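Local coordinates for protein isoaspartyl dipeptidase (Fervidobacterium islandicum, PDB 7CDH) that probably hydrolyses isoaspartyl (beta-aspartyl) dipeptides at a two-zinc active site, as a thermophilic M38 metallopeptidase linked to the repair of damaged proteins, at residues Phe11-Tyr15 with Leu324-Leu328; Arg104-Asn108 with Pro134-Thr138; Lys188-Val192 with Arg337-Leu341; Ile265-Cys269 with Lys316-Leu322. All coordinates share one frame. Numbering follows the deposited sequence.

Contact 1 of 4, residues Phe11-Tyr15 with Leu324-Leu328; sequences FSPEY and LAEVL
F11 lays one face of its ring under the methyl CD2 of L324, which sits 3.8 Å from the ring centroid and 8° off the normal, a CH-pi contact with L324 in t,p and F11 at chi1 m. The 11-15 segment is the irregular link between strands 8-11 and 15-17. It bends through a cis peptide before P13 and is held by S12 N to E14 O (3.0 Å) and S12 OG to E14 O (2.8 Å). The 324-328 segment is a short helical turn with L328 N bonded to L324 O (3.0 Å). The backbones come nearest at E14 and A325, CA to CA 4.9 Å. There P13 O rests against A325 CB at 3.3 Å and receives a CA-H...O contact from A325 CA, also 3.3 Å. No hydrogen bond proper crosses; the rest is apolar, with F11 CB to L328 CD1 at 4.0 Å and P13 CB to L328 CB at 3.8 Å. F11, L324 and L328 also pack on strand 51-59, extending the apolar cluster. This is consistent with the seam between beta-rich domain and barrel of an amidohydrolase, a loop seated on the short helix after helix 309-318.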
# COMPACT_ATOMS: atom_id res chain seq x y z
N PHE A 11 30.92 6.39 -46.33
CA PHE A 11 30.02 5.21 -46.25
C PHE A 11 28.80 5.61 -45.43
O PHE A 11 28.94 5.99 -44.28
CB PHE A 11 30.73 4.02 -45.62
CG PHE A 11 31.92 3.51 -46.38
CD1 PHE A 11 33.13 4.19 -46.34
CD2 PHE A 11 31.85 2.33 -47.09
CE1 PHE A 11 34.24 3.69 -47.00
CE2 PHE A 11 32.97 1.83 -47.74
CZ PHE A 11 34.16 2.52 -47.70
N SER A 12 27.63 5.52 -46.03
CA SER A 12 26.42 6.25 -45.60
C SER A 12 25.45 5.37 -44.79
O SER A 12 24.49 5.92 -44.25
CB SER A 12 25.76 6.84 -46.83
OG SER A 12 25.25 5.79 -47.67
N PRO A 13 25.57 4.03 -44.62
CA PRO A 13 26.74 3.20 -44.92
C PRO A 13 27.01 2.66 -46.35
O PRO A 13 28.13 2.18 -46.58
CB PRO A 13 26.48 1.99 -43.99
CG PRO A 13 24.99 1.83 -43.99
CD PRO A 13 24.49 3.24 -44.02
N GLU A 14 26.05 2.74 -47.28
CA GLU A 14 26.32 2.48 -48.73
C GLU A 14 27.47 3.38 -49.19
O GLU A 14 27.44 4.59 -48.89
CB GLU A 14 25.10 2.76 -49.61
CG GLU A 14 24.07 1.65 -49.60
CD GLU A 14 22.68 2.09 -50.05
OE1 GLU A 14 22.26 1.68 -51.16
OE2 GLU A 14 22.01 2.82 -49.28
N TYR A 15 28.44 2.81 -49.90
CA TYR A 15 29.64 3.55 -50.37
C TYR A 15 29.21 4.53 -51.46
O TYR A 15 28.63 4.11 -52.47
CB TYR A 15 30.72 2.59 -50.87
CG TYR A 15 31.94 3.31 -51.37
CD1 TYR A 15 32.81 3.90 -50.48
CD2 TYR A 15 32.19 3.46 -52.73
CE1 TYR A 15 33.92 4.60 -50.92
CE2 TYR A 15 33.30 4.15 -53.18
CZ TYR A 15 34.17 4.72 -52.27
OH TYR A 15 35.29 5.38 -52.67
N LEU A 324 32.70 -3.28 -46.39
CA LEU A 324 32.44 -2.36 -45.26
C LEU A 324 31.00 -1.85 -45.32
O LEU A 324 30.33 -1.85 -44.29
CB LEU A 324 33.47 -1.23 -45.29
CG LEU A 324 33.32 -0.22 -44.15
CD1 LEU A 324 33.37 -0.92 -42.78
CD2 LEU A 324 34.40 0.83 -44.25
N ALA A 325 30.47 -1.50 -46.49
CA ALA A 325 29.08 -1.02 -46.60
C ALA A 325 28.09 -2.04 -46.01
O ALA A 325 27.01 -1.64 -45.55
CB ALA A 325 28.73 -0.71 -48.03
N GLU A 326 28.44 -3.31 -46.05
CA GLU A 326 27.57 -4.42 -45.61
C GLU A 326 27.79 -4.67 -44.11
O GLU A 326 26.79 -4.76 -43.38
CB GLU A 326 27.84 -5.66 -46.47
CG GLU A 326 27.22 -5.57 -47.86
CD GLU A 326 25.70 -5.57 -47.90
OE1 GLU A 326 25.11 -4.78 -48.69
OE2 GLU A 326 25.08 -6.36 -47.13
N VAL A 327 29.04 -4.77 -43.66
CA VAL A 327 29.36 -5.04 -42.23
C VAL A 327 28.78 -3.92 -41.35
O VAL A 327 28.17 -4.23 -40.38
CB VAL A 327 30.86 -5.23 -42.02
CG1 VAL A 327 31.15 -5.65 -40.60
CG2 VAL A 327 31.39 -6.29 -42.96
N LEU A 328 28.83 -2.67 -41.77
CA LEU A 328 28.40 -1.54 -40.95
C LEU A 328 26.92 -1.66 -40.56
O LEU A 328 26.52 -0.98 -39.63
CB LEU A 328 28.61 -0.27 -41.76
CG LEU A 328 30.02 0.28 -41.70
CD1 LEU A 328 30.10 1.54 -42.55
CD2 LEU A 328 30.43 0.55 -40.27

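Contact 2 of 4, residues Arg104-Asn108 with Pro134-Thr138; sequences RSLEN and PVTFT
Apolar packing centres on L106 (m,t), in the first turn of helix 106-118, facing loop 134-138, which is extended through T136 and turns at F137 (-75/-35); the closest CA pair is L106 and F137 at 6.5 Å. L106 CB stands over one face of the F137 ring, 3.8 Å from the centroid and 17° off the normal, a CH-pi contact, with F137 at chi1 -70° and chi2 91°. L106 CD1 meets V135 CG2 at 3.7 Å and lies 3.4 Å from T136 C. No direct hydrogen bond joins the segments; a water donates to both E107 OE2 and T136 O, 2.8 Å each. S105 is the helix N-cap, its OG accepting from N108 N at 3.0 Å. The helix, after strand 90-95, meets the loop following strand 122-127, consistent with neighbouring beta-alpha units of an amidohydrolase TIM barrel. So helix and loop join through an apolar core and a water, while F137 packs on L147, and E107 salt-bridges R143, of a third subunit.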
# COMPACT_ATOMS: atom_id res chain seq x y z
N ARG A 104 21.54 -2.23 -8.02
CA ARG A 104 21.57 -1.31 -9.19
C ARG A 104 20.14 -0.81 -9.39
O ARG A 104 19.26 -1.62 -9.51
CB ARG A 104 22.08 -2.05 -10.42
CG ARG A 104 23.36 -2.83 -10.19
CD ARG A 104 24.54 -1.89 -10.06
NE ARG A 104 25.76 -2.63 -10.35
CZ ARG A 104 26.96 -2.09 -10.37
NH1 ARG A 104 27.11 -0.81 -10.10
NH2 ARG A 104 28.00 -2.86 -10.66
N SER A 105 19.93 0.50 -9.33
CA SER A 105 18.62 1.16 -9.40
C SER A 105 18.35 1.68 -10.82
O SER A 105 19.29 2.08 -11.53
CB SER A 105 18.58 2.25 -8.34
OG SER A 105 18.80 3.53 -8.88
N LEU A 106 17.09 1.71 -11.21
CA LEU A 106 16.66 2.30 -12.49
C LEU A 106 16.97 3.79 -12.48
O LEU A 106 17.33 4.33 -13.55
CB LEU A 106 15.17 2.01 -12.69
CG LEU A 106 14.86 0.58 -13.10
CD1 LEU A 106 13.36 0.39 -13.19
CD2 LEU A 106 15.52 0.25 -14.43
N GLU A 107 16.86 4.46 -11.34
CA GLU A 107 16.94 5.94 -11.29
C GLU A 107 18.40 6.33 -11.54
O GLU A 107 18.68 7.36 -12.20
CB GLU A 107 16.42 6.50 -9.96
CG GLU A 107 14.95 6.27 -9.72
CD GLU A 107 14.55 4.87 -9.23
OE1 GLU A 107 15.45 3.99 -9.02
OE2 GLU A 107 13.31 4.65 -9.09
N ASN A 108 19.31 5.49 -11.06
CA ASN A 108 20.77 5.64 -11.34
C ASN A 108 21.03 5.41 -12.84
O ASN A 108 21.88 6.13 -13.39
CB ASN A 108 21.55 4.69 -10.45
CG ASN A 108 23.05 4.76 -10.60
OD1 ASN A 108 23.68 3.72 -10.84
ND2 ASN A 108 23.60 5.94 -10.38
N PRO A 134 9.33 -7.46 -13.57
CA PRO A 134 10.42 -6.52 -13.76
C PRO A 134 10.30 -5.28 -12.87
O PRO A 134 9.19 -4.88 -12.65
CB PRO A 134 10.29 -6.14 -15.24
CG PRO A 134 8.83 -6.27 -15.51
CD PRO A 134 8.38 -7.45 -14.68
N VAL A 135 11.44 -4.77 -12.39
CA VAL A 135 11.56 -3.50 -11.63
C VAL A 135 11.07 -2.39 -12.56
O VAL A 135 11.25 -2.53 -13.78
CB VAL A 135 13.01 -3.20 -11.19
CG1 VAL A 135 13.49 -4.16 -10.12
CG2 VAL A 135 13.99 -3.19 -12.40
N THR A 136 10.50 -1.33 -12.01
CA THR A 136 9.90 -0.23 -12.80
C THR A 136 10.22 1.07 -12.08
O THR A 136 10.59 0.98 -10.93
CB THR A 136 8.40 -0.48 -13.05
OG1 THR A 136 7.70 -0.28 -11.82
CG2 THR A 136 8.11 -1.88 -13.55
N PHE A 137 10.17 2.19 -12.79
CA PHE A 137 10.28 3.54 -12.22
C PHE A 137 8.98 3.94 -11.51
O PHE A 137 9.07 4.67 -10.55
CB PHE A 137 10.51 4.56 -13.33
CG PHE A 137 11.86 4.49 -13.99
CD1 PHE A 137 12.06 3.70 -15.12
CD2 PHE A 137 12.91 5.23 -13.50
CE1 PHE A 137 13.30 3.67 -15.75
CE2 PHE A 137 14.14 5.21 -14.14
CZ PHE A 137 14.34 4.45 -15.28
N THR A 138 7.83 3.51 -12.02
CA THR A 138 6.48 4.08 -11.74
C THR A 138 5.47 2.98 -11.37
O THR A 138 4.31 3.30 -11.26
CB THR A 138 5.91 4.82 -12.95
OG1 THR A 138 5.65 3.76 -13.88
CG2 THR A 138 6.81 5.88 -13.56
O HOH W 1 12.69 1.88 -9.32

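Contact 3 of 4, residues Lys188-Val192 with Arg337-Leu341; sequences KAGIV and RVFKL. With GOL (glycerol), chain B.
The 188-192 segment comes out of a loop into the start of strand 191-196, turning at G190, whose positive phi (72°, psi 67°) favours glycine. Opposite it, 337-341 finishes helix 333-339: K340 takes left-handed angles (54/53°) and closes a Schellman motif, with a weak K340 N to R337 O bond of 3.3 Å. The backbones are nearest at A189 and F339, CA to CA 5.6 Å. A189 pushes its CB into the helix end, 3.5 Å from V338 O and 3.8 Å from K340 CG. I191, in m,m, puts CD1 3.4 Å from V338 O and 4.0 Å from V338 CG1, and its CG1 is 4.0 Å from F339 CE1. The F339 CA-CB bond points away, but the ring at chi1 -67° swings back to I191 and also packs on I152 and Y126. Protein hydrogen bonds do not cross; a glycerol, probably from the crystallisation liquor, does so instead, its O3 donating to F339 O (2.6 Å) and weakly accepting from A189 N (3.3 Å). Helix 333-339 thus appears to close the N-terminal end of the TIM barrel, with zinc ligand H195 farther along strand 191-196.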
# COMPACT_ATOMS: atom_id res chain seq x y z
N LYS A 188 7.14 5.24 -29.54
CA LYS A 188 8.45 4.53 -29.47
C LYS A 188 8.32 3.08 -29.94
O LYS A 188 7.20 2.59 -30.06
CB LYS A 188 8.93 4.60 -28.03
CG LYS A 188 9.09 6.00 -27.51
CD LYS A 188 9.78 6.00 -26.18
CE LYS A 188 9.24 6.98 -25.17
NZ LYS A 188 9.67 6.55 -23.83
N ALA A 189 9.43 2.37 -30.13
CA ALA A 189 9.46 1.01 -30.74
C ALA A 189 8.86 -0.04 -29.79
O ALA A 189 8.23 -0.95 -30.29
CB ALA A 189 10.88 0.63 -31.12
N GLY A 190 9.13 0.05 -28.49
CA GLY A 190 8.64 -0.92 -27.51
C GLY A 190 9.36 -2.25 -27.62
O GLY A 190 8.72 -3.22 -27.99
N ILE A 191 10.65 -2.29 -27.31
CA ILE A 191 11.49 -3.50 -27.50
C ILE A 191 11.44 -4.32 -26.20
O ILE A 191 11.45 -3.73 -25.12
CB ILE A 191 12.92 -3.10 -27.89
CG1 ILE A 191 12.95 -2.30 -29.20
CG2 ILE A 191 13.84 -4.31 -27.94
CD1 ILE A 191 12.07 -2.88 -30.30
N VAL A 192 11.28 -5.62 -26.30
CA VAL A 192 11.64 -6.56 -25.21
C VAL A 192 13.00 -7.15 -25.61
O VAL A 192 13.06 -7.76 -26.65
CB VAL A 192 10.58 -7.66 -25.01
CG1 VAL A 192 10.94 -8.58 -23.85
CG2 VAL A 192 9.21 -7.05 -24.81
N ARG A 337 17.01 0.59 -37.01
CA ARG A 337 15.66 0.13 -37.44
C ARG A 337 14.97 -0.45 -36.21
O ARG A 337 13.83 -0.09 -35.98
CB ARG A 337 15.71 -0.85 -38.61
CG ARG A 337 14.39 -1.51 -39.00
CD ARG A 337 14.45 -3.04 -39.11
NE ARG A 337 15.64 -3.40 -39.82
CZ ARG A 337 16.54 -4.29 -39.45
NH1 ARG A 337 16.36 -5.06 -38.40
NH2 ARG A 337 17.62 -4.44 -40.19
N VAL A 338 15.68 -1.25 -35.41
CA VAL A 338 15.09 -1.93 -34.22
C VAL A 338 14.50 -0.87 -33.28
O VAL A 338 13.37 -1.05 -32.89
CB VAL A 338 16.11 -2.85 -33.53
CG1 VAL A 338 15.55 -3.38 -32.23
CG2 VAL A 338 16.49 -4.03 -34.41
N PHE A 339 15.22 0.22 -32.99
CA PHE A 339 14.88 1.23 -31.95
C PHE A 339 14.15 2.43 -32.55
O PHE A 339 13.80 3.30 -31.75
CB PHE A 339 16.15 1.69 -31.22
CG PHE A 339 16.74 0.58 -30.40
CD1 PHE A 339 16.09 0.13 -29.26
CD2 PHE A 339 17.87 -0.08 -30.83
CE1 PHE A 339 16.60 -0.92 -28.53
CE2 PHE A 339 18.38 -1.14 -30.10
CZ PHE A 339 17.74 -1.56 -28.97
N LYS A 340 13.90 2.45 -33.86
CA LYS A 340 13.25 3.56 -34.62
C LYS A 340 14.00 4.87 -34.36
O LYS A 340 13.35 5.85 -33.94
CB LYS A 340 11.78 3.71 -34.26
CG LYS A 340 10.95 2.44 -34.42
CD LYS A 340 10.09 2.39 -35.66
CE LYS A 340 9.18 1.17 -35.71
NZ LYS A 340 8.34 1.05 -34.49
N LEU A 341 15.32 4.89 -34.57
CA LEU A 341 16.14 6.10 -34.37
C LEU A 341 16.46 6.74 -35.73
O LEU A 341 16.72 6.02 -36.69
CB LEU A 341 17.43 5.72 -33.65
CG LEU A 341 17.23 4.97 -32.34
CD1 LEU A 341 18.58 4.59 -31.74
CD2 LEU A 341 16.41 5.80 -31.35
C1 GOL B . 13.16 6.90 -29.11
O1 GOL B . 12.80 7.68 -27.97
C2 GOL B . 12.06 6.87 -30.15
O2 GOL B . 12.36 7.88 -31.11
C3 GOL B . 11.86 5.54 -30.87
O3 GOL B . 12.09 4.37 -30.06

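Contact 4 of 4, residues Ile265-Cys269 with Lys316-Leu322; sequences IDAIC and KVLEKGL
K316 opens the second segment in the last turn of helix 309-318, against the helical segment 265-269. Its CB points at the partner and lies 3.3 Å from I265 CD1, whereas the amine leads away to a long 3.9 Å salt bridge from K316 NZ to E319 OE1; both side chains also bind a glycerol, probably from the crystallisation liquor. V317 follows, chi1 t, at the closest backbone approach: its CA is 6.0 Å from that of I265. V317 CG1 meets I268 CG2 at 3.7 Å, and V317 CG2 reaches I265 CD1 at 4.2 Å. I265 is m,m and I268 m,t. L318 turns to the other flank, packing on helix 324-327, and starts a type I beta turn to G321, closed by G321 N to L318 O at 2.7 Å. K320 comes back to the partner and lays its aliphatic chain across it, with CD 3.9 Å from C269 SG and CE 4.1 Å from I265 CG2. G321 has phi 92°, psi -9°, where a CB would clash with the preceding carbonyl. L322 (m,p) completes the patch: CD1 is 3.8 Å from C269 SG and CD2 4.5 Å from I268 CG2. No hydrogen bond joins the segments. Helix 264-273 follows barrel strand 245-248 and helix 309-318 lies beyond strand 280-283: side-by-side packing of successive outer helices in a (beta/alpha)8 barrel.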
# COMPACT_ATOMS: atom_id res chain seq x y z
N ILE A 265 32.12 -13.75 -35.23
CA ILE A 265 32.69 -13.62 -36.61
C ILE A 265 32.06 -14.69 -37.53
O ILE A 265 31.54 -14.33 -38.62
CB ILE A 265 34.23 -13.69 -36.65
CG1 ILE A 265 34.94 -12.91 -35.54
CG2 ILE A 265 34.71 -13.23 -38.01
CD1 ILE A 265 34.64 -11.44 -35.55
N ASP A 266 32.09 -15.96 -37.13
CA ASP A 266 31.47 -17.06 -37.92
C ASP A 266 29.99 -16.74 -38.11
O ASP A 266 29.48 -16.87 -39.24
CB ASP A 266 31.68 -18.41 -37.24
CG ASP A 266 33.15 -18.74 -37.05
OD1 ASP A 266 33.94 -18.57 -38.04
OD2 ASP A 266 33.51 -19.13 -35.90
N ALA A 267 29.33 -16.34 -37.04
CA ALA A 267 27.88 -16.05 -37.05
C ALA A 267 27.57 -15.00 -38.13
O ALA A 267 26.63 -15.20 -38.92
CB ALA A 267 27.47 -15.61 -35.67
N ILE A 268 28.32 -13.91 -38.17
CA ILE A 268 28.05 -12.78 -39.10
C ILE A 268 28.28 -13.25 -40.55
O ILE A 268 27.53 -12.79 -41.47
CB ILE A 268 28.94 -11.57 -38.72
CG1 ILE A 268 28.43 -10.94 -37.43
CG2 ILE A 268 29.05 -10.55 -39.86
CD1 ILE A 268 29.33 -9.86 -36.89
N CYS A 269 29.29 -14.09 -40.77
CA CYS A 269 29.67 -14.59 -42.11
C CYS A 269 28.58 -15.54 -42.61
O CYS A 269 28.15 -15.38 -43.76
CB CYS A 269 31.05 -15.25 -42.09
SG CYS A 269 32.36 -14.02 -41.89
N LYS A 316 37.33 -7.40 -37.47
CA LYS A 316 37.59 -8.85 -37.66
C LYS A 316 36.77 -9.38 -38.84
O LYS A 316 37.24 -10.32 -39.50
CB LYS A 316 37.33 -9.67 -36.40
CG LYS A 316 38.43 -9.60 -35.35
CD LYS A 316 39.83 -9.81 -35.86
CE LYS A 316 40.78 -10.30 -34.78
NZ LYS A 316 42.16 -9.79 -34.95
N VAL A 317 35.60 -8.81 -39.12
CA VAL A 317 34.73 -9.29 -40.23
C VAL A 317 35.32 -8.79 -41.57
O VAL A 317 35.39 -9.59 -42.52
CB VAL A 317 33.26 -8.90 -40.01
CG1 VAL A 317 32.36 -9.38 -41.15
CG2 VAL A 317 32.75 -9.46 -38.69
N LEU A 318 35.83 -7.56 -41.62
CA LEU A 318 36.48 -6.99 -42.82
C LEU A 318 37.62 -7.91 -43.27
O LEU A 318 37.69 -8.21 -44.48
CB LEU A 318 36.99 -5.59 -42.50
CG LEU A 318 35.93 -4.52 -42.27
CD1 LEU A 318 36.58 -3.17 -41.98
CD2 LEU A 318 34.95 -4.43 -43.43
N GLU A 319 38.48 -8.32 -42.34
CA GLU A 319 39.63 -9.24 -42.57
C GLU A 319 39.19 -10.60 -43.13
O GLU A 319 40.07 -11.41 -43.44
CB GLU A 319 40.39 -9.49 -41.26
CG GLU A 319 41.10 -8.27 -40.71
CD GLU A 319 41.78 -8.46 -39.35
OE1 GLU A 319 41.88 -9.64 -38.85
OE2 GLU A 319 42.22 -7.41 -38.80
N LYS A 320 37.89 -10.89 -43.19
CA LYS A 320 37.35 -12.11 -43.84
C LYS A 320 36.81 -11.76 -45.24
O LYS A 320 36.15 -12.61 -45.87
CB LYS A 320 36.29 -12.74 -42.94
CG LYS A 320 36.83 -13.48 -41.73
CD LYS A 320 36.20 -14.84 -41.55
CE LYS A 320 36.84 -15.67 -40.45
NZ LYS A 320 38.32 -15.68 -40.55
N GLY A 321 37.05 -10.54 -45.73
CA GLY A 321 36.72 -10.13 -47.10
C GLY A 321 35.35 -9.47 -47.28
O GLY A 321 35.15 -8.94 -48.43
N LEU A 322 34.47 -9.46 -46.26
CA LEU A 322 33.12 -8.81 -46.38
C LEU A 322 33.30 -7.32 -46.64
O LEU A 322 34.22 -6.71 -46.13
CB LEU A 322 32.27 -9.04 -45.13
CG LEU A 322 31.58 -10.41 -45.09
CD1 LEU A 322 32.57 -11.51 -44.71
CD2 LEU A 322 30.37 -10.39 -44.14

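Contacts 1 and 4 form one continuous apolar layer, their centres 14 Å apart: V327 CG2 touches L322 CB at 3.6 Å and V317 CG1 at 3.7 Å, while L324 CA meets L318 CD2 at 3.7 Å. The small-domain turn is thereby joined through helix 324-327 to the outer barrel helices. Contact 2 lies across the chain's centre from both, 37 and 38 Å away between centres, at the subunit interface. Contact 3 lies between, 20 Å from contact 2 and 22 Å from contact 1, centre to centre. Neither contact 2 nor contact 3 reaches the metals: the side chains of L106 and F339 stay about 13 and 12 Å from a zinc ion.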